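Local coordinates for protein NADH-rubredoxin oxidoreductase (Clostridium acetobutylicum, PDB 3KLJ) that catalyses the NADH-dependent reduction of rubredoxin through a bound FAD, passing electrons along a chain that scavenges dioxygen in an obligate anaerobe, at residues Gly18-Phe22 with Ile66-Tyr72. Residues are numbered along the deposited sequence.
Sequences GPAGF and IKKNDWY. With FAD (flavin-adenine dinucleotide), chain B.
Apolar packing built around one phenylalanine joins the first turn of the dinucleotide-binding helix 19-28 to residues 66-72, the lead-in and first turn of helix 69-74, in the FAD-binding domain. Gly18 and Gly21 fit the GxGxxG pattern of a Rossmann-type βαβ unit. Gly18 (phi/psi -105/-162) is the N-cap; Pro19 to Phe22 are helical, and Phe22 N donates to Gly18 O at 2.8 Å. In 66-72, Ile66 to Lys68 form a loop, extended at Lys67 and Lys68, before the helix carrying Trp71 and Tyr72. The closest CA pair is Pro19-Ile66 at 8.0 Å, and side chains fill the gap. Phe22 (chi1 t, chi2 79°) puts its ring among Ile66, Lys67, Trp71 and Tyr72. Ile66 CG2 sits over one face of that ring in a CH-pi contact, 4.0 Å from the centroid, while Ile66 (rotamer mt) extends CD1 to within 4.0 Å of Pro19 CA. The aliphatic part of Lys67 adds CG at 3.4 Å from Phe22 CE1. Trp71 (chi1 t) meets Phe22 obliquely, six-membered ring and Phe22 ring being 5.3 Å apart between centroids with planes at 48°; Trp71 CH2 lies 3.6 Å from Phe22 CE1. Tyr72 (chi1 m) brings its OH to 3.5 Å from Phe22 CD1. Pro19 also touches Ile277 and Asn281 of helix 277-291. The same helix start holds the cofactor's pyrophosphate: Gly18 CA packs 3.3 Å from FAD O5B, where a CB would clash, and Ala20 N donates a 2.7 Å hydrogen bond to FAD O1P.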
ATOM      1  N   GLY A  18      -7.074  -2.894 -10.943  1.00 18.59           N
ATOM      2  CA  GLY A  18      -6.012  -3.430 -10.118  1.00 18.58           C
ATOM      3  C   GLY A  18      -6.590  -4.602  -9.349  1.00 18.34           C
ATOM      4  O   GLY A  18      -7.653  -5.125  -9.717  1.00 18.83           O
ATOM      5  N   PRO A  19      -5.912  -5.021  -8.269  1.00 18.33           N
ATOM      6  CA  PRO A  19      -6.382  -6.147  -7.443  1.00 17.84           C
ATOM      7  C   PRO A  19      -7.806  -5.961  -6.896  1.00 17.85           C
ATOM      8  O   PRO A  19      -8.580  -6.930  -6.862  1.00 18.24           O
ATOM      9  CB  PRO A  19      -5.345  -6.205  -6.315  1.00 17.37           C
ATOM     10  CG  PRO A  19      -4.083  -5.670  -6.974  1.00 17.86           C
ATOM     11  CD  PRO A  19      -4.566  -4.559  -7.859  1.00 18.07           C
ATOM     12  N   ALA A  20      -8.167  -4.741  -6.509  1.00 17.18           N
ATOM     13  CA  ALA A  20      -9.516  -4.505  -5.973  1.00 17.26           C
ATOM     14  C   ALA A  20     -10.575  -4.670  -7.046  1.00 17.29           C
ATOM     15  O   ALA A  20     -11.532  -5.431  -6.856  1.00 17.28           O
ATOM     16  CB  ALA A  20      -9.635  -3.137  -5.297  1.00 17.02           C
ATOM     17  N   GLY A  21     -10.396  -3.968  -8.168  1.00 17.06           N
ATOM     18  CA  GLY A  21     -11.251  -4.138  -9.341  1.00 17.22           C
ATOM     19  C   GLY A  21     -11.367  -5.585  -9.797  1.00 17.58           C
ATOM     20  O   GLY A  21     -12.470  -6.080 -10.061  1.00 17.93           O
ATOM     21  N   PHE A  22     -10.232  -6.271  -9.896  1.00 17.79           N
ATOM     22  CA  PHE A  22     -10.250  -7.675 -10.276  1.00 17.77           C
ATOM     23  C   PHE A  22     -11.129  -8.510  -9.339  1.00 17.89           C
ATOM     24  O   PHE A  22     -11.977  -9.278  -9.803  1.00 18.29           O
ATOM     25  CB  PHE A  22      -8.851  -8.296 -10.345  1.00 17.59           C
ATOM     26  CG  PHE A  22      -8.899  -9.786 -10.399  1.00 18.20           C
ATOM     27  CD1 PHE A  22      -9.192 -10.435 -11.596  1.00 18.55           C
ATOM     28  CD2 PHE A  22      -8.759 -10.541  -9.238  1.00 18.54           C
ATOM     29  CE1 PHE A  22      -9.289 -11.812 -11.647  1.00 19.81           C
ATOM     30  CE2 PHE A  22      -8.853 -11.933  -9.286  1.00 19.93           C
ATOM     31  CZ  PHE A  22      -9.119 -12.565 -10.489  1.00 17.93           C
ATOM     32  N   ILE A  66      -2.486 -11.232 -12.546  1.00 14.64           N
ATOM     33  CA  ILE A  66      -3.341 -12.113 -11.743  1.00 15.23           C
ATOM     34  C   ILE A  66      -3.988 -13.175 -12.646  1.00 15.46           C
ATOM     35  O   ILE A  66      -3.911 -14.380 -12.373  1.00 14.35           O
ATOM     36  CB  ILE A  66      -4.422 -11.342 -10.916  1.00 15.31           C
ATOM     37  CG1 ILE A  66      -3.779 -10.319  -9.960  1.00 15.22           C
ATOM     38  CG2 ILE A  66      -5.238 -12.331 -10.093  1.00 16.72           C
ATOM     39  CD1 ILE A  66      -4.808  -9.327  -9.253  1.00 14.07           C
ATOM     40  N   LYS A  67      -4.629 -12.716 -13.720  1.00 15.93           N
ATOM     41  CA  LYS A  67      -5.189 -13.614 -14.722  1.00 16.43           C
ATOM     42  C   LYS A  67      -4.720 -13.171 -16.087  1.00 16.89           C
ATOM     43  O   LYS A  67      -4.561 -11.971 -16.330  1.00 17.10           O
ATOM     44  CB  LYS A  67      -6.722 -13.598 -14.690  1.00 16.33           C
ATOM     45  CG  LYS A  67      -7.344 -13.995 -13.352  1.00 16.92           C
ATOM     46  CD  LYS A  67      -7.190 -15.478 -13.037  1.00 16.26           C
ATOM     47  CE  LYS A  67      -7.752 -15.749 -11.646  1.00 16.31           C
ATOM     48  NZ  LYS A  67      -7.609 -17.166 -11.268  1.00 14.68           N
ATOM     49  N   LYS A  68      -4.516 -14.137 -16.971  1.00 17.27           N
ATOM     50  CA  LYS A  68      -4.156 -13.864 -18.367  1.00 17.98           C
ATOM     51  C   LYS A  68      -5.393 -13.496 -19.184  1.00 18.07           C
ATOM     52  O   LYS A  68      -6.524 -13.656 -18.708  1.00 18.22           O
ATOM     53  CB  LYS A  68      -3.433 -15.072 -18.978  1.00 18.35           C
ATOM     54  CG  LYS A  68      -2.247 -15.568 -18.150  1.00 18.92           C
ATOM     55  CD  LYS A  68      -0.917 -14.991 -18.626  1.00 22.06           C
ATOM     56  CE  LYS A  68       0.233 -15.447 -17.736  1.00 22.35           C
ATOM     57  NZ  LYS A  68       1.442 -15.835 -18.533  1.00 24.69           N
ATOM     58  N   ASN A  69      -5.171 -12.986 -20.395  1.00 17.98           N
ATOM     59  CA  ASN A  69      -6.254 -12.549 -21.291  0.50 18.18           C
ATOM     60  C   ASN A  69      -7.394 -13.548 -21.423  1.00 18.21           C
ATOM     61  O   ASN A  69      -8.567 -13.179 -21.334  1.00 17.80           O
ATOM     62  CB  ASN A  69      -5.703 -12.230 -22.688  0.50 18.22           C
ATOM     63  CG  ASN A  69      -5.418 -10.756 -22.878  0.50 18.51           C
ATOM     64  OD1 ASN A  69      -6.299  -9.982 -23.254  0.50 18.58           O
ATOM     65  ND2 ASN A  69      -4.177 -10.360 -22.628  0.50 19.02           N
ATOM     66  N   ASP A  70      -7.028 -14.814 -21.646  1.00 18.30           N
ATOM     67  CA  ASP A  70      -7.997 -15.883 -21.876  0.50 18.53           C
ATOM     68  C   ASP A  70      -9.027 -16.025 -20.753  1.00 18.60           C
ATOM     69  O   ASP A  70     -10.164 -16.421 -20.998  1.00 18.62           O
ATOM     70  CB  ASP A  70      -7.283 -17.217 -22.110  0.50 18.71           C
ATOM     71  CG  ASP A  70      -8.113 -18.180 -22.930  0.50 18.75           C
ATOM     72  OD1 ASP A  70      -9.153 -17.752 -23.479  0.50 19.26           O
ATOM     73  OD2 ASP A  70      -7.730 -19.360 -23.026  0.50 19.25           O
ATOM     74  N   TRP A  71      -8.633 -15.689 -19.529  1.00 18.68           N
ATOM     75  CA  TRP A  71      -9.541 -15.784 -18.399  1.00 18.53           C
ATOM     76  C   TRP A  71     -10.701 -14.799 -18.523  1.00 18.79           C
ATOM     77  O   TRP A  71     -11.850 -15.164 -18.262  1.00 18.72           O
ATOM     78  CB  TRP A  71      -8.786 -15.568 -17.091  1.00 18.58           C
ATOM     79  CG  TRP A  71      -9.602 -15.797 -15.867  1.00 18.39           C
ATOM     80  CD1 TRP A  71      -9.763 -16.975 -15.195  1.00 18.62           C
ATOM     81  CD2 TRP A  71     -10.365 -14.817 -15.152  1.00 18.32           C
ATOM     82  NE1 TRP A  71     -10.582 -16.788 -14.104  1.00 18.78           N
ATOM     83  CE2 TRP A  71     -10.968 -15.474 -14.058  1.00 17.80           C
ATOM     84  CE3 TRP A  71     -10.603 -13.449 -15.337  1.00 18.43           C
ATOM     85  CZ2 TRP A  71     -11.793 -14.809 -13.148  1.00 19.24           C
ATOM     86  CZ3 TRP A  71     -11.418 -12.783 -14.425  1.00 19.86           C
ATOM     87  CH2 TRP A  71     -12.002 -13.467 -13.343  1.00 18.94           C
ATOM     88  N   TYR A  72     -10.397 -13.556 -18.905  1.00 19.12           N
ATOM     89  CA  TYR A  72     -11.424 -12.514 -19.054  1.00 19.43           C
ATOM     90  C   TYR A  72     -12.364 -12.798 -20.219  1.00 20.03           C
ATOM     91  O   TYR A  72     -13.555 -12.462 -20.150  1.00 20.15           O
ATOM     92  CB  TYR A  72     -10.797 -11.122 -19.206  1.00 19.31           C
ATOM     93  CG  TYR A  72     -10.009 -10.683 -17.996  1.00 18.64           C
ATOM     94  CD1 TYR A  72     -10.622  -9.998 -16.950  1.00 18.08           C
ATOM     95  CD2 TYR A  72      -8.644 -10.977 -17.890  1.00 18.92           C
ATOM     96  CE1 TYR A  72      -9.893  -9.603 -15.831  1.00 18.75           C
ATOM     97  CE2 TYR A  72      -7.907 -10.599 -16.772  1.00 18.68           C
ATOM     98  CZ  TYR A  72      -8.533  -9.915 -15.753  1.00 18.15           C
ATOM     99  OH  TYR A  72      -7.793  -9.541 -14.669  1.00 17.67           O
TER
HETATM  100  PA  FAD B 401      -4.380  -0.322  -7.552  1.00 18.30           P
HETATM  101  O1A FAD B 401      -3.658   0.999  -7.522  1.00 18.60           O
HETATM  102  O2A FAD B 401      -3.446  -1.502  -7.431  1.00 19.35           O
HETATM  103  O5B FAD B 401      -5.234  -0.433  -8.895  1.00 21.06           O
HETATM  104  C5B FAD B 401      -6.074   0.628  -9.313  1.00 20.91           C
HETATM  105  C4B FAD B 401      -6.070   0.704 -10.840  1.00 21.12           C
HETATM  106  O4B FAD B 401      -7.008   1.687 -11.273  1.00 19.85           O
HETATM  107  C3B FAD B 401      -4.705   1.137 -11.369  1.00 21.12           C
HETATM  108  O3B FAD B 401      -4.287   0.230 -12.375  1.00 23.72           O
HETATM  109  C2B FAD B 401      -4.923   2.528 -11.935  1.00 21.25           C
HETATM  110  O2B FAD B 401      -4.163   2.763 -13.100  1.00 23.46           O
HETATM  111  C1B FAD B 401      -6.412   2.518 -12.255  1.00 20.89           C
HETATM  112  N9A FAD B 401      -7.025   3.859 -12.262  1.00 21.12           N
HETATM  113  C8A FAD B 401      -6.714   4.925 -11.461  1.00 21.82           C
HETATM  114  N7A FAD B 401      -7.518   5.962 -11.794  1.00 21.27           N
HETATM  115  C5A FAD B 401      -8.343   5.575 -12.788  1.00 21.30           C
HETATM  116  C6A FAD B 401      -9.343   6.243 -13.494  1.00 21.45           C
HETATM  117  N6A FAD B 401      -9.444   7.571 -13.417  1.00 20.16           N
HETATM  118  N1A FAD B 401     -10.025   5.565 -14.489  1.00 20.91           N
HETATM  119  C2A FAD B 401      -9.723   4.247 -14.782  1.00 20.44           C
HETATM  120  N3A FAD B 401      -8.723   3.597 -14.084  1.00 21.51           N
HETATM  121  C4A FAD B 401      -8.043   4.251 -13.096  1.00 21.55           C
HETATM  122  N1  FAD B 401       0.536  -3.998  -0.103  1.00 20.18           N
HETATM  123  C2  FAD B 401       0.684  -4.949   0.884  1.00 21.45           C
HETATM  124  O2  FAD B 401      -0.285  -5.289   1.540  1.00 21.38           O
HETATM  125  N3  FAD B 401       1.907  -5.543   1.119  1.00 20.29           N
HETATM  126  C4  FAD B 401       3.002  -5.173   0.373  1.00 21.27           C
HETATM  127  O4  FAD B 401       4.085  -5.712   0.619  1.00 20.99           O
HETATM  128  C4X FAD B 401       2.872  -4.196  -0.625  1.00 20.65           C
HETATM  129  N5  FAD B 401       3.958  -3.813  -1.397  1.00 19.24           N
HETATM  130  C5X FAD B 401       3.819  -2.853  -2.382  1.00 18.91           C
HETATM  131  C6  FAD B 401       4.923  -2.467  -3.154  1.00 18.36           C
HETATM  132  C7  FAD B 401       4.762  -1.499  -4.159  1.00 17.62           C
HETATM  133  C7M FAD B 401       5.940  -1.080  -4.988  1.00 17.50           C
HETATM  134  C8  FAD B 401       3.513  -0.917  -4.379  1.00 17.67           C
HETATM  135  C8M FAD B 401       3.314   0.130  -5.447  1.00 16.29           C
HETATM  136  C9  FAD B 401       2.425  -1.302  -3.605  1.00 17.60           C
HETATM  137  C9A FAD B 401       2.571  -2.272  -2.609  1.00 19.92           C
HETATM  138  N10 FAD B 401       1.473  -2.659  -1.842  1.00 19.59           N
HETATM  139  C10 FAD B 401       1.624  -3.616  -0.857  1.00 20.39           C
HETATM  140  C1' FAD B 401       0.141  -2.023  -2.064  1.00 19.11           C
HETATM  141  C2' FAD B 401      -0.775  -2.867  -2.925  1.00 19.92           C
HETATM  142  O2' FAD B 401      -0.213  -2.958  -4.218  1.00 21.00           O
HETATM  143  C3' FAD B 401      -2.116  -2.161  -2.974  1.00 19.07           C
HETATM  144  O3' FAD B 401      -2.708  -2.179  -1.688  1.00 21.52           O
HETATM  145  C4' FAD B 401      -3.089  -2.792  -3.957  1.00 19.39           C
HETATM  146  O4' FAD B 401      -2.523  -2.834  -5.260  1.00 18.88           O
HETATM  147  C5' FAD B 401      -4.346  -1.932  -4.004  1.00 18.13           C
HETATM  148  O5' FAD B 401      -5.145  -2.419  -5.052  1.00 18.38           O
HETATM  149  P   FAD B 401      -6.255  -1.481  -5.695  1.00 17.46           P
HETATM  150  O1P FAD B 401      -7.004  -2.273  -6.755  1.00 18.90           O
HETATM  151  O2P FAD B 401      -7.140  -0.873  -4.635  1.00 18.74           O
HETATM  152  O3P FAD B 401      -5.448  -0.246  -6.351  1.00 17.98           O